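Local coordinates for aldehyde dehydrogenase (Burkholderia cenocepacia, PDB 4O6R), which probably oxidises aldehydes with NAD(P)+ as the coenzyme, and binds AMP in this crystal, at residues T40-A45 with T185-L190. Sequence-based numbering, arbitrary orientation.
Sequences TKIAAA and TPLSTL
P186 receives the side chain of I42 against one corner of its ring, where strand 37-43 passes over the start of helix 187-199. The CG atom of P186 does most of the touching, with I42 CD1 at 3.8 Å and I42 CG2 at 3.9 Å, so that the ends of both isoleucine branches converge on a single ring carbon from the same side. I42 holds CG1 between its backbone N and carbonyl carbon (chi1 51°), which sends the ethyl arm to the proline while CG2 is left beside the backbone N, within range of both the proline and the next residue. V30 of strand 27-32 also packs against P186 and I42.

L187 continues the surface with a methyl group. Its CB does not head for the strand, but the end of the side chain comes nearer, and CD2 settles 3.9 Å from I42 CG2 and the same distance from T40 CG2. The threonine and leucine meet methyl to methyl at their tips, whereas I42 comes across the leucine at a slant. T40 turns OG1 anti to its backbone N (chi1 -179°) and gives it to the carbonyl oxygen of K41 at 3.0 Å, above the carbonyl plane, leaving CG2 to face the leucine. The backbone N of L187 is hydrogen-bonded to D97 OD2, which ties this segment to helix 87-98.

No hydrogen bond links 40-45 to 185-190; small aliphatic groups alone join them in a largely buried patch. Here the two-stranded antiparallel hairpin of 27-32 and 37-43 packs on a helix of the Rossmann-like coenzyme-binding domain characteristic of aldehyde dehydrogenases, with the side chain of E183, an AMP-binding residue, about 5 Å from that of I42 and the bound nucleotide about 9 Å from that of P186.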
loop_
_atom_site.group_PDB
_atom_site.type_symbol
_atom_site.label_atom_id
_atom_site.label_comp_id
_atom_site.label_asym_id
_atom_site.label_seq_id
_atom_site.Cartn_x
_atom_site.Cartn_y
_atom_site.Cartn_z
ATOM N N THR A 40 28.851 -6.494 -38.036
ATOM C CA THR A 40 28.979 -7.927 -37.879
ATOM C C THR A 40 27.702 -8.566 -38.376
ATOM O O THR A 40 26.711 -7.876 -38.635
ATOM C CB THR A 40 29.164 -8.316 -36.389
ATOM O OG1 THR A 40 29.322 -9.735 -36.267
ATOM C CG2 THR A 40 27.909 -7.873 -35.512
ATOM N N LYS A 41 27.722 -9.889 -38.474
ATOM C CA LYS A 41 26.506 -10.667 -38.648
ATOM C C LYS A 41 26.104 -11.205 -37.281
ATOM O O LYS A 41 26.974 -11.543 -36.479
ATOM C CB LYS A 41 26.753 -11.845 -39.625
ATOM C CG LYS A 41 27.318 -11.418 -40.973
ATOM C CD LYS A 41 27.480 -12.608 -41.920
ATOM C CE LYS A 41 27.772 -12.146 -43.336
ATOM N NZ LYS A 41 26.601 -11.448 -43.944
ATOM N N ILE A 42 24.800 -11.263 -37.003
ATOM C CA ILE A 42 24.309 -11.938 -35.803
ATOM C C ILE A 42 23.522 -13.188 -36.188
ATOM O O ILE A 42 22.994 -13.279 -37.287
ATOM C CB ILE A 42 23.356 -11.061 -34.964
ATOM C CG1 ILE A 42 22.243 -10.475 -35.828
ATOM C CG2 ILE A 42 24.136 -9.981 -34.229
ATOM C CD1 ILE A 42 20.983 -10.191 -35.063
ATOM N N ALA A 43 23.431 -14.139 -35.274
ATOM C CA ALA A 43 22.524 -15.248 -35.455
ATOM C C ALA A 43 21.063 -14.748 -35.537
ATOM O O ALA A 43 20.667 -13.832 -34.807
ATOM C CB ALA A 43 22.720 -16.262 -34.348
ATOM N N ALA A 44 20.290 -15.312 -36.470
ATOM C CA ALA A 44 18.902 -14.890 -36.732
ATOM C C ALA A 44 17.896 -15.923 -36.215
ATOM O O ALA A 44 17.651 -16.961 -36.856
ATOM C CB ALA A 44 18.705 -14.674 -38.221
ATOM N N ALA A 45 17.304 -15.644 -35.062
ATOM C CA ALA A 45 16.339 -16.569 -34.464
ATOM C C ALA A 45 15.082 -16.679 -35.301
ATOM O O ALA A 45 14.551 -15.670 -35.790
ATOM C CB ALA A 45 15.985 -16.127 -33.047
ATOM N N THR A 185 19.549 -3.381 -33.858
ATOM C CA THR A 185 20.482 -2.924 -32.826
ATOM C C THR A 185 20.582 -3.953 -31.701
ATOM O O THR A 185 20.160 -3.681 -30.573
ATOM C CB THR A 185 19.997 -1.599 -32.189
ATOM O OG1 THR A 185 18.680 -1.782 -31.626
ATOM C CG2 THR A 185 19.967 -0.502 -33.201
ATOM N N PRO A 186 21.081 -5.163 -32.001
ATOM C CA PRO A 186 20.991 -6.238 -30.997
ATOM C C PRO A 186 22.210 -6.336 -30.084
ATOM O O PRO A 186 22.231 -7.137 -29.162
ATOM C CB PRO A 186 20.942 -7.494 -31.863
ATOM C CG PRO A 186 21.806 -7.140 -33.030
ATOM C CD PRO A 186 21.431 -5.699 -33.329
ATOM N N LEU A 187 23.247 -5.577 -30.372
ATOM C CA LEU A 187 24.561 -5.936 -29.828
ATOM C C LEU A 187 24.716 -5.700 -28.311
ATOM O O LEU A 187 25.258 -6.554 -27.592
ATOM C CB LEU A 187 25.653 -5.242 -30.617
ATOM C CG LEU A 187 25.719 -5.655 -32.093
ATOM C CD1 LEU A 187 26.766 -4.859 -32.821
ATOM C CD2 LEU A 187 26.006 -7.145 -32.232
ATOM N N SER A 188 24.202 -4.583 -27.809
ATOM C CA SER A 188 24.340 -4.282 -26.384
ATOM C C SER A 188 23.535 -5.270 -25.520
ATOM O O SER A 188 23.964 -5.629 -24.425
ATOM C CB SER A 188 23.987 -2.807 -26.127
ATOM O OG SER A 188 22.605 -2.586 -26.345
ATOM N N THR A 189 22.416 -5.776 -26.041
ATOM C CA THR A 189 21.605 -6.750 -25.349
ATOM C C THR A 189 22.335 -8.076 -25.144
ATOM O O THR A 189 22.242 -8.710 -24.096
ATOM C CB THR A 189 20.296 -6.991 -26.128
ATOM O OG1 THR A 189 19.598 -5.756 -26.234
ATOM C CG2 THR A 189 19.414 -7.990 -25.399
ATOM N N LEU A 190 23.071 -8.485 -26.166
ATOM C CA LEU A 190 23.899 -9.669 -26.077
ATOM C C LEU A 190 25.031 -9.477 -25.037
ATOM O O LEU A 190 25.394 -10.410 -24.342
ATOM C CB LEU A 190 24.438 -10.018 -27.468
ATOM C CG LEU A 190 23.362 -10.378 -28.490
ATOM C CD1 LEU A 190 24.003 -10.804 -29.796
ATOM C CD2 LEU A 190 22.507 -11.528 -27.985
#